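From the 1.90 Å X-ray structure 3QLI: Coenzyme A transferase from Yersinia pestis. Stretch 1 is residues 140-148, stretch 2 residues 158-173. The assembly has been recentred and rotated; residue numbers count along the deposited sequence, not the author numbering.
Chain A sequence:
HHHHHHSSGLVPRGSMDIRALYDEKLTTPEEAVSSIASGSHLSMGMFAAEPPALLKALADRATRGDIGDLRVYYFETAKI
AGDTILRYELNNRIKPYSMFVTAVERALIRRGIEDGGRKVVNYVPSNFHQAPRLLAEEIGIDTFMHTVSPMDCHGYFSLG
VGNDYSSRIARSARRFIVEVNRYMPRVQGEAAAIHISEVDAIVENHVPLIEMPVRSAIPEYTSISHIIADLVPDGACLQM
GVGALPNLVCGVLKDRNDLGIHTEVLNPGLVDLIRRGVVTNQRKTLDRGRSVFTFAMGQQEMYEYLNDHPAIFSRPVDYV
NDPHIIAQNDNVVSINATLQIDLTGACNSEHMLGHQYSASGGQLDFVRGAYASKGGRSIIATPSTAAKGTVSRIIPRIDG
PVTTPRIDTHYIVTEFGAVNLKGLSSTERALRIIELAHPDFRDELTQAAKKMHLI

Stretch 1, residues 140-148: GIDTFMHTV
Stretch 2 158-173: SLGVGNDYSSRIARSA

Phe144 forms the apolar centre, where strand 143-148 packs against the helix that ends at Ser172; their axes approach to 7.9 Å with N-to-C directions 132° apart. Its chi1 is t (-169°) and chi2 67°. The ring reaches back along the helix toward Ser166, whose OG lies at its edge, 3.4 Å from Phe144 CZ. Ile169, m/m, covers one face, with CB 4.1 Å from the Phe144 ring centroid, while Phe144 CB meets Ala173 CB at 3.6 Å. At Ala170, whose methyl adds little bulk, Phe144 CD2 lies 3.8 Å from Ala170 CA. Ile141, also m/m and extended (phi/psi -119/123), widens this patch, its CG2 3.8 Å from both Ile169 CG2 and Ala173 CB. Here the stretches pair Ile141 with Ala173, CA to CA 4.9 Å; farther on, Val148 CA lies 4.9 Å from Leu159 CA and 3.2 Å from Ser158 O.

Two residues beyond Phe144, His146 (chi1 t, chi2 -74°) offers both a face and ring nitrogens. Leu159 (m/t) lays CD2 3.7 Å from the His146 centroid and begins a type II' turn ending at Gly162, where an ideal CB would lie only 3.0 Å from His146 NE2.

At the polar edge, His146 ND1 donates to Thr147 O (2.7 Å), and one water joins His146 NE2 and Asp164 OD1, each at 3.0 Å. Asp164's carboxylate suits a cap: OD2 accepts from Ser166 N (2.8 Å) and Ser166 OG (2.7 Å).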

# COMPACT_ATOMS: atom_id res chain seq x y z
N GLY A 140 -2.59 13.50 -19.06
CA GLY A 140 -3.37 13.97 -20.19
C GLY A 140 -2.88 13.30 -21.46
O GLY A 140 -1.68 13.30 -21.75
N ILE A 141 -3.79 12.71 -22.22
CA ILE A 141 -3.42 11.99 -23.43
C ILE A 141 -4.07 12.63 -24.64
O ILE A 141 -5.29 12.79 -24.71
CB ILE A 141 -3.81 10.50 -23.34
CG1 ILE A 141 -3.07 9.82 -22.17
CG2 ILE A 141 -3.57 9.78 -24.69
CD1 ILE A 141 -1.54 9.86 -22.27
N ASP A 142 -3.25 13.02 -25.61
CA ASP A 142 -3.77 13.65 -26.82
C ASP A 142 -4.23 12.62 -27.85
O ASP A 142 -5.25 12.80 -28.52
CB ASP A 142 -2.72 14.61 -27.39
CG ASP A 142 -2.31 15.66 -26.37
OD1 ASP A 142 -3.12 16.57 -26.13
OD2 ASP A 142 -1.19 15.57 -25.80
N THR A 143 -3.47 11.54 -27.98
CA THR A 143 -3.80 10.47 -28.93
C THR A 143 -3.67 9.12 -28.26
O THR A 143 -2.67 8.85 -27.58
CB THR A 143 -2.86 10.47 -30.17
OG1 THR A 143 -2.91 11.75 -30.81
CG2 THR A 143 -3.31 9.40 -31.17
N PHE A 144 -4.69 8.28 -28.44
CA PHE A 144 -4.65 6.91 -27.97
C PHE A 144 -4.84 5.95 -29.15
O PHE A 144 -5.70 6.18 -29.99
CB PHE A 144 -5.72 6.67 -26.90
CG PHE A 144 -5.57 5.35 -26.19
CD1 PHE A 144 -4.48 5.13 -25.35
CD2 PHE A 144 -6.50 4.34 -26.36
CE1 PHE A 144 -4.32 3.92 -24.70
CE2 PHE A 144 -6.34 3.10 -25.71
CZ PHE A 144 -5.26 2.90 -24.89
N MET A 145 -4.01 4.90 -29.21
CA MET A 145 -4.08 3.91 -30.29
C MET A 145 -4.18 2.51 -29.70
O MET A 145 -3.45 2.18 -28.76
CB MET A 145 -2.85 4.02 -31.22
CG MET A 145 -2.50 5.48 -31.57
SD MET A 145 -1.50 5.69 -33.08
CE MET A 145 -0.02 4.84 -32.55
N HIS A 146 -5.07 1.68 -30.24
CA HIS A 146 -5.35 0.35 -29.68
C HIS A 146 -5.87 -0.54 -30.81
O HIS A 146 -6.66 -0.09 -31.65
CB HIS A 146 -6.40 0.50 -28.56
CG HIS A 146 -6.47 -0.64 -27.58
ND1 HIS A 146 -7.01 -1.87 -27.89
CD2 HIS A 146 -6.15 -0.69 -26.26
CE1 HIS A 146 -6.98 -2.65 -26.81
NE2 HIS A 146 -6.46 -1.95 -25.81
N THR A 147 -5.41 -1.79 -30.85
CA THR A 147 -5.97 -2.81 -31.77
C THR A 147 -7.35 -3.25 -31.26
O THR A 147 -7.55 -3.45 -30.06
CB THR A 147 -5.03 -4.03 -31.84
OG1 THR A 147 -3.73 -3.60 -32.29
CG2 THR A 147 -5.58 -5.14 -32.76
N VAL A 148 -8.31 -3.39 -32.18
CA VAL A 148 -9.68 -3.74 -31.79
C VAL A 148 -10.20 -4.84 -32.69
O VAL A 148 -9.66 -5.08 -33.75
CB VAL A 148 -10.64 -2.54 -31.89
CG1 VAL A 148 -10.19 -1.41 -30.95
CG2 VAL A 148 -10.77 -2.07 -33.33
N SER A 158 -14.50 -4.01 -30.19
CA SER A 158 -14.10 -4.43 -28.86
C SER A 158 -12.61 -4.21 -28.63
O SER A 158 -11.79 -4.48 -29.51
CB SER A 158 -14.42 -5.92 -28.66
OG SER A 158 -13.87 -6.41 -27.46
N LEU A 159 -12.25 -3.76 -27.42
CA LEU A 159 -10.85 -3.73 -26.99
C LEU A 159 -10.23 -5.13 -26.80
O LEU A 159 -9.01 -5.27 -26.60
CB LEU A 159 -10.72 -2.94 -25.68
CG LEU A 159 -11.10 -1.46 -25.78
CD1 LEU A 159 -10.99 -0.82 -24.41
CD2 LEU A 159 -10.19 -0.74 -26.79
N GLY A 160 -11.05 -6.17 -26.84
CA GLY A 160 -10.52 -7.53 -26.86
C GLY A 160 -9.68 -7.91 -25.65
O GLY A 160 -10.19 -7.99 -24.54
N VAL A 161 -8.40 -8.17 -25.89
CA VAL A 161 -7.46 -8.58 -24.85
C VAL A 161 -7.22 -7.51 -23.79
O VAL A 161 -6.81 -7.82 -22.67
CB VAL A 161 -6.11 -9.03 -25.43
CG1 VAL A 161 -6.26 -10.36 -26.14
CG2 VAL A 161 -5.55 -7.98 -26.37
N GLY A 162 -7.44 -6.26 -24.15
CA GLY A 162 -7.20 -5.18 -23.21
C GLY A 162 -8.36 -4.35 -22.72
O GLY A 162 -9.23 -3.94 -23.48
N ASN A 163 -8.37 -4.12 -21.41
CA ASN A 163 -9.34 -3.26 -20.76
C ASN A 163 -8.42 -2.31 -20.00
O ASN A 163 -8.15 -1.20 -20.46
CB ASN A 163 -10.26 -4.02 -19.81
CG ASN A 163 -11.50 -3.22 -19.44
OD1 ASN A 163 -11.39 -2.11 -18.94
ND2 ASN A 163 -12.67 -3.79 -19.69
N ASP A 164 -7.95 -2.74 -18.84
CA ASP A 164 -6.96 -1.97 -18.09
C ASP A 164 -7.34 -0.50 -18.01
O ASP A 164 -8.44 -0.15 -17.59
CB ASP A 164 -5.55 -2.16 -18.69
CG ASP A 164 -5.53 -2.04 -20.20
OD1 ASP A 164 -5.82 -3.04 -20.89
OD2 ASP A 164 -5.21 -0.95 -20.70
N TYR A 165 -6.40 0.34 -18.41
CA TYR A 165 -6.60 1.78 -18.46
C TYR A 165 -7.08 2.17 -19.86
O TYR A 165 -7.48 3.30 -20.10
CB TYR A 165 -5.29 2.51 -18.16
CG TYR A 165 -4.16 2.14 -19.10
CD1 TYR A 165 -4.04 2.74 -20.35
CD2 TYR A 165 -3.21 1.20 -18.73
CE1 TYR A 165 -3.01 2.40 -21.20
CE2 TYR A 165 -2.18 0.86 -19.58
CZ TYR A 165 -2.08 1.46 -20.82
OH TYR A 165 -1.05 1.12 -21.66
N SER A 166 -7.03 1.21 -20.78
CA SER A 166 -7.41 1.44 -22.17
C SER A 166 -8.86 1.86 -22.35
O SER A 166 -9.16 2.74 -23.15
CB SER A 166 -7.11 0.20 -23.02
OG SER A 166 -5.72 -0.02 -23.13
N SER A 167 -9.77 1.23 -21.61
CA SER A 167 -11.19 1.57 -21.73
C SER A 167 -11.51 3.00 -21.30
O SER A 167 -12.45 3.62 -21.80
CB SER A 167 -12.07 0.56 -20.97
OG SER A 167 -11.77 0.58 -19.58
N ARG A 168 -10.73 3.53 -20.37
CA ARG A 168 -10.86 4.94 -19.99
C ARG A 168 -10.19 5.89 -21.00
O ARG A 168 -10.78 6.89 -21.43
CB ARG A 168 -10.23 5.19 -18.61
CG ARG A 168 -10.07 6.66 -18.23
CD ARG A 168 -11.40 7.35 -18.03
NE ARG A 168 -11.26 8.77 -17.67
CZ ARG A 168 -11.04 9.22 -16.44
NH1 ARG A 168 -10.91 8.38 -15.42
NH2 ARG A 168 -10.92 10.53 -16.23
N ILE A 169 -8.96 5.57 -21.39
CA ILE A 169 -8.19 6.51 -22.19
C ILE A 169 -8.72 6.56 -23.63
O ILE A 169 -8.58 7.59 -24.29
CB ILE A 169 -6.69 6.20 -22.18
CG1 ILE A 169 -6.17 6.18 -20.74
CG2 ILE A 169 -5.92 7.24 -23.02
CD1 ILE A 169 -6.57 7.42 -19.93
N ALA A 170 -9.32 5.47 -24.09
CA ALA A 170 -9.96 5.46 -25.42
C ALA A 170 -11.03 6.54 -25.50
O ALA A 170 -11.27 7.13 -26.56
CB ALA A 170 -10.56 4.08 -25.73
N ARG A 171 -11.66 6.79 -24.36
CA ARG A 171 -12.72 7.79 -24.25
C ARG A 171 -12.18 9.16 -23.83
O ARG A 171 -12.65 10.18 -24.33
CB ARG A 171 -13.81 7.31 -23.28
CG ARG A 171 -14.49 6.02 -23.77
CD ARG A 171 -15.27 5.31 -22.70
NE ARG A 171 -16.19 4.33 -23.29
CZ ARG A 171 -15.86 3.09 -23.63
NH1 ARG A 171 -14.61 2.63 -23.45
NH2 ARG A 171 -16.79 2.29 -24.15
N SER A 172 -11.19 9.19 -22.96
CA SER A 172 -10.66 10.47 -22.50
C SER A 172 -9.63 11.11 -23.45
O SER A 172 -9.49 12.32 -23.46
CB SER A 172 -10.09 10.38 -21.08
OG SER A 172 -11.14 10.14 -20.15
N ALA A 173 -8.91 10.31 -24.23
CA ALA A 173 -7.92 10.90 -25.15
C ALA A 173 -8.63 11.83 -26.13
O ALA A 173 -9.79 11.61 -26.49
CB ALA A 173 -7.17 9.81 -25.91
O HOH W 1 -4.63 -3.01 -23.66